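Local coordinates for uncharacterized protein (PDB 4ECO), which is of unknown function but has a leucine-rich repeat solenoid, a scaffold that commonly binds other proteins, at residues A[147-152]-A[179-184]; A[276-281]-A[305-310]; A[289-294]-A[315-320]; A[310-315]-A[335-340]. One frame throughout, in Å; residues are numbered along the deposited sequence. Where two conformers were deposited one is given.

Contact 1: A[147-152]-A[179-184]; sequences KTFVDY and SRITLK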
loop_
_atom_site.group_PDB
_atom_site.type_symbol
_atom_site.label_atom_id
_atom_site.label_comp_id
_atom_site.label_asym_id
_atom_site.label_seq_id
_atom_site.Cartn_x
_atom_site.Cartn_y
_atom_site.Cartn_z
ATOM N N LYS A 147 -4.316 -0.998 -4.743
ATOM C CA LYS A 147 -3.528 -0.134 -5.620
ATOM C C LYS A 147 -3.707 1.339 -5.266
ATOM O O LYS A 147 -2.746 2.093 -5.407
ATOM C CB LYS A 147 -3.807 -0.363 -7.133
ATOM C CG LYS A 147 -5.261 -0.242 -7.610
ATOM C CD LYS A 147 -5.384 -0.272 -9.157
ATOM C CE LYS A 147 -6.789 -0.537 -9.702
ATOM N NZ LYS A 147 -7.183 -1.989 -9.659
ATOM N N THR A 148 -4.881 1.734 -4.762
ATOM C CA THR A 148 -5.201 3.136 -4.482
ATOM C C THR A 148 -4.641 3.649 -3.155
ATOM O O THR A 148 -4.116 4.776 -3.132
ATOM C CB THR A 148 -6.726 3.368 -4.488
ATOM O OG1 THR A 148 -7.254 2.752 -5.647
ATOM C CG2 THR A 148 -7.109 4.863 -4.499
ATOM N N PHE A 149 -4.802 2.867 -2.065
ATOM C CA PHE A 149 -4.428 3.344 -0.744
ATOM C C PHE A 149 -3.336 2.566 -0.022
ATOM O O PHE A 149 -2.921 3.024 1.059
ATOM C CB PHE A 149 -5.672 3.298 0.162
ATOM C CG PHE A 149 -6.845 4.114 -0.320
ATOM C CD1 PHE A 149 -6.862 5.500 -0.163
ATOM C CD2 PHE A 149 -7.932 3.500 -0.938
ATOM C CE1 PHE A 149 -7.947 6.250 -0.600
ATOM C CE2 PHE A 149 -9.026 4.247 -1.352
ATOM C CZ PHE A 149 -9.023 5.620 -1.185
ATOM N N VAL A 150 -2.893 1.393 -0.549
ATOM C CA VAL A 150 -1.968 0.556 0.227
ATOM C C VAL A 150 -0.606 0.341 -0.491
ATOM O O VAL A 150 0.454 0.486 0.149
ATOM C CB VAL A 150 -2.629 -0.816 0.577
ATOM C CG1 VAL A 150 -1.791 -1.600 1.565
ATOM C CG2 VAL A 150 -4.046 -0.642 1.115
ATOM N N ASP A 151 -0.631 -0.052 -1.770
ATOM C CA ASP A 151 0.593 -0.322 -2.534
ATOM C C ASP A 151 1.500 0.877 -2.605
ATOM O O ASP A 151 1.032 2.004 -2.817
ATOM C CB ASP A 151 0.278 -0.774 -3.961
ATOM C CG ASP A 151 -0.140 -2.214 -4.078
ATOM O OD1 ASP A 151 0.148 -3.004 -3.126
ATOM O OD2 ASP A 151 -0.717 -2.573 -5.130
ATOM N N TYR A 152 2.802 0.605 -2.393
ATOM C CA TYR A 152 3.898 1.580 -2.370
ATOM C C TYR A 152 5.241 0.864 -2.650
ATOM O O TYR A 152 5.417 -0.284 -2.204
ATOM C CB TYR A 152 3.896 2.264 -0.986
ATOM C CG TYR A 152 4.849 3.419 -0.760
ATOM C CD1 TYR A 152 4.585 4.680 -1.291
ATOM C CD2 TYR A 152 5.897 3.308 0.148
ATOM C CE1 TYR A 152 5.415 5.770 -1.018
ATOM C CE2 TYR A 152 6.726 4.392 0.433
ATOM C CZ TYR A 152 6.474 5.622 -0.142
ATOM O OH TYR A 152 7.297 6.673 0.157
ATOM N N SER A 179 2.031 7.006 -6.368
ATOM C CA SER A 179 0.637 7.145 -6.796
ATOM C C SER A 179 -0.349 6.906 -5.634
ATOM O O SER A 179 -1.538 7.210 -5.779
ATOM C CB SER A 179 0.350 6.164 -7.930
ATOM O OG SER A 179 0.868 4.877 -7.629
ATOM N N ARG A 180 0.141 6.359 -4.493
ATOM C CA ARG A 180 -0.681 5.999 -3.342
ATOM C C ARG A 180 -1.294 7.238 -2.714
ATOM O O ARG A 180 -0.592 8.221 -2.458
ATOM C CB ARG A 180 0.117 5.190 -2.295
ATOM C CG ARG A 180 -0.673 4.787 -1.050
ATOM C CD ARG A 180 0.062 3.849 -0.108
ATOM N NE ARG A 180 1.276 4.437 0.447
ATOM C CZ ARG A 180 1.322 5.254 1.491
ATOM N NH1 ARG A 180 0.202 5.611 2.118
ATOM N NH2 ARG A 180 2.484 5.739 1.905
ATOM N N ILE A 181 -2.629 7.174 -2.488
ATOM C CA ILE A 181 -3.419 8.219 -1.855
ATOM C C ILE A 181 -3.423 8.001 -0.354
ATOM O O ILE A 181 -3.582 6.873 0.119
ATOM C CB ILE A 181 -4.878 8.265 -2.421
ATOM C CG1 ILE A 181 -4.938 8.361 -3.954
ATOM C CG2 ILE A 181 -5.777 9.301 -1.737
ATOM C CD1 ILE A 181 -4.178 9.521 -4.613
ATOM N N THR A 182 -3.262 9.106 0.388
ATOM C CA THR A 182 -3.387 9.129 1.829
ATOM C C THR A 182 -4.576 9.997 2.132
ATOM O O THR A 182 -4.643 11.141 1.663
ATOM C CB THR A 182 -2.103 9.590 2.539
ATOM O OG1 THR A 182 -0.998 8.775 2.130
ATOM C CG2 THR A 182 -2.253 9.577 4.082
ATOM N N LEU A 183 -5.539 9.458 2.885
ATOM C CA LEU A 183 -6.707 10.246 3.241
ATOM C C LEU A 183 -6.361 11.366 4.192
ATOM O O LEU A 183 -5.610 11.172 5.160
ATOM C CB LEU A 183 -7.806 9.398 3.886
ATOM C CG LEU A 183 -8.615 8.472 3.036
ATOM C CD1 LEU A 183 -9.808 8.033 3.805
ATOM C CD2 LEU A 183 -9.092 9.139 1.764
ATOM N N LYS A 184 -6.947 12.528 3.924
ATOM C CA LYS A 184 -6.874 13.706 4.778
ATOM C C LYS A 184 -7.970 13.510 5.837
ATOM O O LYS A 184 -9.050 13.013 5.483
ATOM C CB LYS A 184 -7.052 14.981 3.931
ATOM C CG LYS A 184 -6.075 15.075 2.767
ATOM C CD LYS A 184 -6.299 16.277 1.865
ATOM C CE LYS A 184 -5.241 16.351 0.782
ATOM N NZ LYS A 184 -5.185 17.690 0.125
#
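R180 lays the aliphatic part of its side chain over the turn that follows helix 144-149. Its CD lies 3.3 Å from F149 O and also meets V150 O, while CB rests against D151 O. The chain runs extended as far as CD and bends there (chi3 62°), bringing NE beside CB and CD1 of Y152. CZ stands off-centre over the Y152 ring, 4.8 Å from its centroid, a cation-pi contact less certain because Y152 has two conformers. An alanine in place of R180 would probably leave the F149 and V150 carbonyls less covered and the Y152 ring without its cation. Next along, I181 N makes an almost straight hydrogen bond of 2.9 Å to T148 O. F149 CE1 touches both I181 CG2 and L183 CD2, each at 3.9 Å. Farther out, Y257 of strand 253-257 packs on F149 and L183. The arrangement is that of a helix end tied to an extended loop, within a long excursion between repeat strands 109-111 and 210-214 of the solenoid.

Contact 2: A[276-281]-A[305-310]; sequences QLINVA and EKIQII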
loop_
_atom_site.group_PDB
_atom_site.type_symbol
_atom_site.label_atom_id
_atom_site.label_comp_id
_atom_site.label_asym_id
_atom_site.label_seq_id
_atom_site.Cartn_x
_atom_site.Cartn_y
_atom_site.Cartn_z
ATOM N N GLN A 276 -15.436 -13.558 1.129
ATOM C CA GLN A 276 -13.989 -13.696 0.874
ATOM C C GLN A 276 -13.268 -12.380 1.096
ATOM O O GLN A 276 -12.250 -12.355 1.784
ATOM C CB GLN A 276 -13.708 -14.217 -0.552
ATOM C CG GLN A 276 -14.321 -15.588 -0.824
ATOM C CD GLN A 276 -13.977 -16.169 -2.163
ATOM O OE1 GLN A 276 -14.079 -15.522 -3.200
ATOM N NE2 GLN A 276 -13.677 -17.451 -2.176
ATOM N N LEU A 277 -13.785 -11.288 0.524
ATOM C CA LEU A 277 -13.213 -9.947 0.709
ATOM C C LEU A 277 -14.082 -9.158 1.712
ATOM O O LEU A 277 -15.320 -9.138 1.599
ATOM C CB LEU A 277 -13.095 -9.210 -0.650
ATOM C CG LEU A 277 -12.513 -7.781 -0.672
ATOM C CD1 LEU A 277 -11.871 -7.480 -2.016
ATOM C CD2 LEU A 277 -13.588 -6.709 -0.330
ATOM N N ILE A 278 -13.431 -8.491 2.668
ATOM C CA ILE A 278 -14.130 -7.648 3.622
ATOM C C ILE A 278 -13.356 -6.338 3.761
ATOM O O ILE A 278 -12.204 -6.342 4.175
ATOM C CB ILE A 278 -14.442 -8.303 4.993
ATOM C CG1 ILE A 278 -15.257 -7.322 5.875
ATOM C CG2 ILE A 278 -13.189 -8.856 5.699
ATOM C CD1 ILE A 278 -15.866 -7.868 7.086
ATOM N N ASN A 279 -13.989 -5.228 3.390
ATOM C CA ASN A 279 -13.401 -3.910 3.531
ATOM C C ASN A 279 -14.179 -3.165 4.616
ATOM O O ASN A 279 -15.347 -2.823 4.425
ATOM C CB ASN A 279 -13.405 -3.171 2.184
ATOM C CG ASN A 279 -12.571 -1.915 2.142
ATOM O OD1 ASN A 279 -12.485 -1.151 3.105
ATOM N ND2 ASN A 279 -11.926 -1.684 1.014
ATOM N N VAL A 280 -13.557 -2.974 5.772
ATOM C CA VAL A 280 -14.183 -2.293 6.914
ATOM C C VAL A 280 -13.269 -1.141 7.351
ATOM O O VAL A 280 -13.198 -0.799 8.541
ATOM C CB VAL A 280 -14.551 -3.252 8.094
ATOM C CG1 VAL A 280 -15.801 -4.079 7.762
ATOM C CG2 VAL A 280 -13.375 -4.159 8.484
ATOM N N ALA A 281 -12.597 -0.519 6.363
ATOM C CA ALA A 281 -11.692 0.598 6.605
ATOM C C ALA A 281 -12.460 1.904 6.924
ATOM O O ALA A 281 -13.616 2.053 6.523
ATOM C CB ALA A 281 -10.795 0.794 5.404
ATOM N N GLU A 305 -13.178 -19.123 8.208
ATOM C CA GLU A 305 -12.510 -20.101 7.361
ATOM C C GLU A 305 -12.521 -19.727 5.872
ATOM O O GLU A 305 -11.781 -20.349 5.097
ATOM C CB GLU A 305 -13.215 -21.443 7.491
ATOM C CG GLU A 305 -13.181 -22.099 8.851
ATOM C CD GLU A 305 -13.782 -23.492 8.800
ATOM O OE1 GLU A 305 -13.674 -24.159 7.744
ATOM O OE2 GLU A 305 -14.354 -23.923 9.825
ATOM N N LYS A 306 -13.401 -18.773 5.459
ATOM C CA LYS A 306 -13.587 -18.426 4.044
ATOM C C LYS A 306 -12.907 -17.114 3.634
ATOM O O LYS A 306 -12.532 -16.999 2.468
ATOM C CB LYS A 306 -15.092 -18.338 3.683
ATOM C CG LYS A 306 -15.893 -19.635 3.871
ATOM C CD LYS A 306 -15.544 -20.721 2.862
ATOM C CE LYS A 306 -16.333 -21.989 3.087
ATOM N NZ LYS A 306 -15.953 -23.066 2.121
ATOM N N ILE A 307 -12.779 -16.133 4.554
ATOM C CA ILE A 307 -12.219 -14.796 4.289
ATOM C C ILE A 307 -10.793 -14.924 3.747
ATOM O O ILE A 307 -9.994 -15.710 4.253
ATOM C CB ILE A 307 -12.291 -13.918 5.572
ATOM C CG1 ILE A 307 -13.785 -13.645 5.939
ATOM C CG2 ILE A 307 -11.532 -12.608 5.394
ATOM C CD1 ILE A 307 -14.096 -13.182 7.345
ATOM N N GLN A 308 -10.502 -14.175 2.685
ATOM C CA GLN A 308 -9.221 -14.189 1.976
ATOM C C GLN A 308 -8.530 -12.825 1.992
ATOM O O GLN A 308 -7.301 -12.782 1.907
ATOM C CB GLN A 308 -9.434 -14.635 0.509
ATOM C CG GLN A 308 -9.810 -16.110 0.374
ATOM C CD GLN A 308 -10.130 -16.582 -1.028
ATOM O OE1 GLN A 308 -10.524 -15.825 -1.910
ATOM N NE2 GLN A 308 -10.069 -17.891 -1.234
ATOM N N ILE A 309 -9.318 -11.717 2.040
ATOM C CA ILE A 309 -8.810 -10.332 2.007
ATOM C C ILE A 309 -9.464 -9.519 3.110
ATOM O O ILE A 309 -10.680 -9.512 3.214
ATOM C CB ILE A 309 -9.042 -9.661 0.612
ATOM C CG1 ILE A 309 -8.578 -10.574 -0.552
ATOM C CG2 ILE A 309 -8.394 -8.267 0.541
ATOM C CD1 ILE A 309 -9.202 -10.274 -1.884
ATOM N N ILE A 310 -8.655 -8.811 3.901
ATOM C CA ILE A 310 -9.118 -7.919 4.962
ATOM C C ILE A 310 -8.514 -6.519 4.755
ATOM O O ILE A 310 -7.290 -6.356 4.780
ATOM C CB ILE A 310 -8.797 -8.459 6.399
ATOM C CG1 ILE A 310 -9.445 -9.842 6.662
ATOM C CG2 ILE A 310 -9.229 -7.441 7.459
ATOM C CD1 ILE A 310 -9.136 -10.507 8.002
HETATM O O HOH W 1 -13.889 -18.584 0.403
#
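Q276 and Q308 lie side by side and point the same way, their amide planes stacked 24° apart. Both have CG anti to the carbonyl carbon (chi1 -60° and -70°), and both chains run extended beyond it, which keeps them alongside each other. Q308 OE1 is 3.5 Å from Q276 CD, a packing contact; the polar atoms of the Q276 amide have partners elsewhere. Its OE1 accepts from R142 of helix 135-142, and its NE2 donates to a water at 2.8 Å. That water in turn donates to K306 O. A leucine in place of Q276 would probably leave R142 without this acceptor and break the water link to K306.

The hydrophobic residues alternate beyond the glutamines. L277 and I309 share one side of the sheet, their side chains crossing at a slant with the CD1 atoms 3.9 Å apart. On the other side I278 and I310 run side by side, I278 CG2 meeting I310 CG1 at 4.0 Å and also touching I307 CG2. Between the chains, Q276 O accepts two N-H groups, Q308 N at 2.7 Å, in plane on a lone pair, and I309 N at 3.0 Å, tilted from that plane. I278 N returns a bond to I309 O, and the parallel pairing continues to Y311. The chemistry thus divides: backbone bonds and apolar packing join the strands, while the glutamine end is polar and hydrated.

Contact 3: A[289-294]-A[315-320]; sequences EQLKDD and NNLKTF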
loop_
_atom_site.group_PDB
_atom_site.type_symbol
_atom_site.label_atom_id
_atom_site.label_comp_id
_atom_site.label_asym_id
_atom_site.label_seq_id
_atom_site.Cartn_x
_atom_site.Cartn_y
_atom_site.Cartn_z
ATOM N N GLU A 289 -11.318 -1.835 20.880
ATOM C CA GLU A 289 -11.775 -3.008 21.609
ATOM C C GLU A 289 -12.943 -3.683 20.837
ATOM O O GLU A 289 -12.926 -4.888 20.582
ATOM C CB GLU A 289 -12.203 -2.578 23.040
ATOM C CG GLU A 289 -11.114 -1.954 23.921
ATOM C CD GLU A 289 -10.450 -0.653 23.485
ATOM O OE1 GLU A 289 -11.086 0.131 22.742
ATOM O OE2 GLU A 289 -9.280 -0.429 23.879
ATOM N N GLN A 290 -13.936 -2.877 20.438
ATOM C CA GLN A 290 -15.135 -3.326 19.732
ATOM C C GLN A 290 -14.802 -3.910 18.341
ATOM O O GLN A 290 -15.392 -4.925 17.951
ATOM C CB GLN A 290 -16.144 -2.158 19.593
ATOM C CG GLN A 290 -17.519 -2.533 19.037
ATOM C CD GLN A 290 -18.180 -3.656 19.796
ATOM O OE1 GLN A 290 -18.481 -3.565 21.003
ATOM N NE2 GLN A 290 -18.400 -4.750 19.104
ATOM N N LEU A 291 -13.873 -3.270 17.597
ATOM C CA LEU A 291 -13.480 -3.749 16.276
ATOM C C LEU A 291 -12.689 -5.058 16.423
ATOM O O LEU A 291 -12.917 -5.975 15.628
ATOM C CB LEU A 291 -12.689 -2.682 15.523
ATOM C CG LEU A 291 -12.507 -2.907 14.017
ATOM C CD1 LEU A 291 -13.819 -2.813 13.278
ATOM C CD2 LEU A 291 -11.532 -1.936 13.442
ATOM N N LYS A 292 -11.836 -5.180 17.477
ATOM C CA LYS A 292 -11.070 -6.398 17.782
ATOM C C LYS A 292 -12.043 -7.549 18.029
ATOM O O LYS A 292 -11.850 -8.656 17.515
ATOM C CB LYS A 292 -10.141 -6.174 19.002
ATOM C CG LYS A 292 -9.361 -7.416 19.499
ATOM C CD LYS A 292 -9.204 -7.417 21.019
ATOM C CE LYS A 292 -10.141 -8.373 21.756
ATOM N NZ LYS A 292 -9.705 -9.810 21.676
ATOM N N ASP A 293 -13.113 -7.264 18.790
ATOM C CA ASP A 293 -14.177 -8.203 19.133
ATOM C C ASP A 293 -15.008 -8.606 17.891
ATOM O O ASP A 293 -15.292 -9.794 17.733
ATOM C CB ASP A 293 -15.073 -7.604 20.227
ATOM C CG ASP A 293 -14.416 -7.580 21.606
ATOM O OD1 ASP A 293 -13.483 -8.397 21.844
ATOM O OD2 ASP A 293 -14.866 -6.783 22.468
ATOM N N ASP A 294 -15.339 -7.647 16.999
ATOM C CA ASP A 294 -16.085 -7.930 15.762
ATOM C C ASP A 294 -15.230 -8.791 14.816
ATOM O O ASP A 294 -15.755 -9.759 14.244
ATOM C CB ASP A 294 -16.551 -6.640 15.058
ATOM C CG ASP A 294 -17.616 -5.838 15.791
ATOM O OD1 ASP A 294 -18.587 -6.462 16.320
ATOM O OD2 ASP A 294 -17.543 -4.587 15.754
ATOM N N ASN A 315 -8.381 2.747 11.295
ATOM C CA ASN A 315 -9.256 2.331 12.365
ATOM C C ASN A 315 -8.559 2.559 13.707
ATOM O O ASN A 315 -7.501 3.199 13.735
ATOM C CB ASN A 315 -9.684 0.869 12.156
ATOM C CG ASN A 315 -10.860 0.725 11.222
ATOM O OD1 ASN A 315 -11.913 1.361 11.396
ATOM N ND2 ASN A 315 -10.749 -0.182 10.266
ATOM N N ASN A 316 -9.163 2.083 14.820
ATOM C CA ASN A 316 -8.624 2.329 16.144
ATOM C C ASN A 316 -8.072 1.074 16.846
ATOM O O ASN A 316 -7.838 1.139 18.067
ATOM C CB ASN A 316 -9.717 2.938 17.009
ATOM C CG ASN A 316 -10.293 4.224 16.487
ATOM O OD1 ASN A 316 -9.590 5.209 16.171
ATOM N ND2 ASN A 316 -11.604 4.247 16.412
ATOM N N LEU A 317 -7.829 -0.041 16.109
ATOM C CA LEU A 317 -7.324 -1.297 16.685
ATOM C C LEU A 317 -6.077 -1.108 17.535
ATOM O O LEU A 317 -5.118 -0.510 17.053
ATOM C CB LEU A 317 -6.984 -2.317 15.594
ATOM C CG LEU A 317 -8.100 -2.906 14.772
ATOM C CD1 LEU A 317 -7.523 -3.616 13.536
ATOM C CD2 LEU A 317 -8.956 -3.842 15.614
ATOM N N LYS A 318 -6.077 -1.613 18.785
ATOM C CA LYS A 318 -4.888 -1.546 19.647
ATOM C C LYS A 318 -4.140 -2.876 19.578
ATOM O O LYS A 318 -2.953 -2.920 19.858
ATOM C CB LYS A 318 -5.232 -1.166 21.098
ATOM C CG LYS A 318 -5.387 0.336 21.298
ATOM C CD LYS A 318 -5.974 0.618 22.656
ATOM C CE LYS A 318 -6.538 2.011 22.760
ATOM N NZ LYS A 318 -7.538 2.110 23.868
ATOM N N THR A 319 -4.828 -3.943 19.151
ATOM C CA THR A 319 -4.265 -5.290 18.973
ATOM C C THR A 319 -5.221 -6.099 18.083
ATOM O O THR A 319 -6.313 -5.635 17.763
ATOM C CB THR A 319 -3.994 -5.997 20.346
ATOM O OG1 THR A 319 -3.127 -7.134 20.176
ATOM C CG2 THR A 319 -5.269 -6.409 21.067
ATOM N N PHE A 320 -4.788 -7.307 17.699
ATOM C CA PHE A 320 -5.536 -8.280 16.907
ATOM C C PHE A 320 -6.301 -9.204 17.809
ATOM O O PHE A 320 -5.893 -9.357 18.967
ATOM C CB PHE A 320 -4.556 -9.139 16.056
ATOM C CG PHE A 320 -3.818 -8.504 14.903
ATOM C CD1 PHE A 320 -4.091 -7.198 14.510
ATOM C CD2 PHE A 320 -2.875 -9.225 14.187
ATOM C CE1 PHE A 320 -3.428 -6.626 13.432
ATOM C CE2 PHE A 320 -2.207 -8.647 13.110
ATOM C CZ PHE A 320 -2.490 -7.351 12.738
#
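L291 drives its CD2 against the N315 amide, 3.5 Å from N315 CG, and against L317 CG at 3.8 Å. Its side chain crosses both partners at about a right angle, and its CG, anti to the backbone N (chi1 -166°), lies near L317 CD2. L317 CD2 in turn closes on the helix backbone, 3.7 Å from K292 N. All three side chains are buried, and the N315 amide on which L291 rests is fixed by a bond from ND2 to I312 O. The outer side is looser. K292 passes its CG 3.9 Å from T319 O and runs beside T319, CD 4.1 Å from T319 CG2, before its NZ turns to Q296. At the exposed margin K318 NZ forms a salt bridge of 3.1 Å with the syn lone pair of E289 OE2, less certain since E289 has two conformers. The arrangement fits a leucine-rich repeat: N315 and L317 fall where the asparagine and last leucine of LxLxxNxL are expected, with helix 288-300 packed on them.

Contact 4: A[310-315]-A[335-340]; sequences IYIGYN and LECLYN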
loop_
_atom_site.group_PDB
_atom_site.type_symbol
_atom_site.label_atom_id
_atom_site.label_comp_id
_atom_site.label_asym_id
_atom_site.label_seq_id
_atom_site.Cartn_x
_atom_site.Cartn_y
_atom_site.Cartn_z
ATOM N N ILE A 310 -8.655 -8.811 3.901
ATOM C CA ILE A 310 -9.118 -7.919 4.962
ATOM C C ILE A 310 -8.514 -6.519 4.755
ATOM O O ILE A 310 -7.290 -6.356 4.780
ATOM C CB ILE A 310 -8.797 -8.459 6.399
ATOM C CG1 ILE A 310 -9.445 -9.842 6.662
ATOM C CG2 ILE A 310 -9.229 -7.441 7.459
ATOM C CD1 ILE A 310 -9.136 -10.507 8.002
ATOM N N TYR A 311 -9.371 -5.523 4.542
ATOM C CA TYR A 311 -8.965 -4.121 4.490
ATOM C C TYR A 311 -9.474 -3.518 5.794
ATOM O O TYR A 311 -10.696 -3.373 5.947
ATOM C CB TYR A 311 -9.485 -3.380 3.228
ATOM C CG TYR A 311 -8.968 -3.883 1.898
ATOM C CD1 TYR A 311 -7.631 -3.723 1.540
ATOM C CD2 TYR A 311 -9.828 -4.454 0.963
ATOM C CE1 TYR A 311 -7.152 -4.170 0.309
ATOM C CE2 TYR A 311 -9.369 -4.867 -0.285
ATOM C CZ TYR A 311 -8.028 -4.723 -0.609
ATOM O OH TYR A 311 -7.568 -5.115 -1.846
ATOM N N ILE A 312 -8.579 -3.284 6.781
ATOM C CA ILE A 312 -9.055 -2.795 8.075
ATOM C C ILE A 312 -8.215 -1.552 8.526
ATOM O O ILE A 312 -8.206 -1.193 9.717
ATOM C CB ILE A 312 -9.096 -3.953 9.134
ATOM C CG1 ILE A 312 -9.902 -3.567 10.392
ATOM C CG2 ILE A 312 -7.716 -4.552 9.451
ATOM C CD1 ILE A 312 -10.655 -4.691 11.056
ATOM N N GLY A 313 -7.604 -0.869 7.551
ATOM C CA GLY A 313 -6.844 0.353 7.803
ATOM C C GLY A 313 -7.715 1.525 8.232
ATOM O O GLY A 313 -8.946 1.460 8.117
ATOM N N TYR A 314 -7.084 2.619 8.717
ATOM C CA TYR A 314 -7.758 3.841 9.192
ATOM C C TYR A 314 -8.810 3.497 10.293
ATOM O O TYR A 314 -9.962 3.912 10.238
ATOM C CB TYR A 314 -8.399 4.627 8.042
ATOM C CG TYR A 314 -7.413 5.171 7.031
ATOM C CD1 TYR A 314 -6.808 6.412 7.215
ATOM C CD2 TYR A 314 -7.133 4.477 5.855
ATOM C CE1 TYR A 314 -5.915 6.929 6.275
ATOM C CE2 TYR A 314 -6.226 4.978 4.920
ATOM C CZ TYR A 314 -5.638 6.215 5.127
ATOM O OH TYR A 314 -4.782 6.741 4.200
ATOM N N ASN A 315 -8.381 2.747 11.295
ATOM C CA ASN A 315 -9.256 2.331 12.365
ATOM C C ASN A 315 -8.559 2.559 13.707
ATOM O O ASN A 315 -7.501 3.199 13.735
ATOM C CB ASN A 315 -9.684 0.869 12.156
ATOM C CG ASN A 315 -10.860 0.725 11.222
ATOM O OD1 ASN A 315 -11.913 1.361 11.396
ATOM N ND2 ASN A 315 -10.749 -0.182 10.266
ATOM N N LEU A 335 -3.780 -8.789 4.257
ATOM C CA LEU A 335 -4.104 -8.030 5.459
ATOM C C LEU A 335 -3.418 -6.686 5.421
ATOM O O LEU A 335 -2.198 -6.623 5.160
ATOM C CB LEU A 335 -3.715 -8.806 6.725
ATOM C CG LEU A 335 -3.960 -8.133 8.070
ATOM C CD1 LEU A 335 -5.475 -7.885 8.322
ATOM C CD2 LEU A 335 -3.339 -8.945 9.174
ATOM N N GLU A 336 -4.204 -5.610 5.649
ATOM C CA GLU A 336 -3.662 -4.256 5.742
ATOM C C GLU A 336 -4.318 -3.600 6.965
ATOM O O GLU A 336 -5.541 -3.708 7.149
ATOM C CB GLU A 336 -3.788 -3.425 4.425
ATOM C CG GLU A 336 -5.129 -2.769 4.078
ATOM C CD GLU A 336 -5.514 -1.502 4.825
ATOM O OE1 GLU A 336 -4.625 -0.866 5.435
ATOM O OE2 GLU A 336 -6.710 -1.138 4.795
ATOM N N CYS A 337 -3.479 -2.986 7.837
ATOM C CA CYS A 337 -3.896 -2.293 9.063
ATOM C C CYS A 337 -3.260 -0.900 9.126
ATOM O O CYS A 337 -2.952 -0.419 10.222
ATOM C CB CYS A 337 -3.555 -3.103 10.311
ATOM S SG CYS A 337 -4.045 -4.834 10.238
ATOM N N LEU A 338 -3.065 -0.255 7.966
ATOM C CA LEU A 338 -2.522 1.097 7.897
ATOM C C LEU A 338 -3.277 2.050 8.805
ATOM O O LEU A 338 -4.503 1.996 8.861
ATOM C CB LEU A 338 -2.600 1.624 6.465
ATOM C CG LEU A 338 -1.568 1.122 5.476
ATOM C CD1 LEU A 338 -2.083 1.285 4.063
ATOM C CD2 LEU A 338 -0.288 1.901 5.599
ATOM N N TYR A 339 -2.557 2.891 9.537
ATOM C CA TYR A 339 -3.094 3.934 10.399
ATOM C C TYR A 339 -4.132 3.399 11.376
ATOM O O TYR A 339 -5.322 3.734 11.313
ATOM C CB TYR A 339 -3.692 5.090 9.570
ATOM C CG TYR A 339 -2.750 5.643 8.531
ATOM C CD1 TYR A 339 -1.797 6.597 8.864
ATOM C CD2 TYR A 339 -2.812 5.217 7.212
ATOM C CE1 TYR A 339 -0.934 7.125 7.900
ATOM C CE2 TYR A 339 -1.954 5.736 6.241
ATOM C CZ TYR A 339 -1.021 6.697 6.589
ATOM O OH TYR A 339 -0.185 7.217 5.627
ATOM N N ASN A 340 -3.661 2.564 12.288
ATOM C CA ASN A 340 -4.437 2.039 13.402
ATOM C C ASN A 340 -3.696 2.482 14.665
ATOM O O ASN A 340 -2.888 3.408 14.584
ATOM C CB ASN A 340 -4.633 0.510 13.292
ATOM C CG ASN A 340 -5.884 0.082 12.557
ATOM O OD1 ASN A 340 -6.949 -0.089 13.160
ATOM N ND2 ASN A 340 -5.766 -0.178 11.255
#
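Y314 and Y339 lie side by side with their rings 23° from parallel but slid apart, centroids 4.9 Å from each other. Y339 CD2 sits over one face of Y314, toward its rim, and Y339 stacks in turn with Y362. The Y311 ring is met at its edge, in plane, by E336 CG at 3.7 Å. That atom lies between the backbone N and the carbonyl carbon (chi1 80°), and the bent chain beyond brings the carboxylate to G313. G313 N donates to E336 OE2 at 2.9 Å from above the carboxylate plane, while OE1 accepts from L338 N, so both oxygens of this buried group are engaged. N340 ND2 makes a straight bond of 3.1 Å to I312 O, and N315 ND2 reaches the same oxygen from the opposite face. Y314 N to L338 O, at 2.7 Å, extends the pairing beyond the strands. I310 and L335 pack on W295 of helix 288-300, whereas Y311, Y314 and E336 meet helix 144-149.

Contacts 2 and 4 are successive steps of the solenoid: they share I310 and strand 309-311, with centres 12 Å apart. Contact 3 adds helix 288-300, between strands 277-279 and 309-311, and shares N315 with contact 4, 10 Å away between centres; L317 N reaches N340 OD1 at 3.1 Å, and N315 ND2 reaches V280 O of contact 2 at 3.1 Å. Contact 1 belongs to the excursion lying against the other side of the strands. It touches contact 4 alone, chiefly where L183 N meets Y314 OH at 3.1 Å, and its centre is about 19 Å from that of contact 2. The sodium ion is bound in the same excursion, by E117 and S192, outside all four contacts.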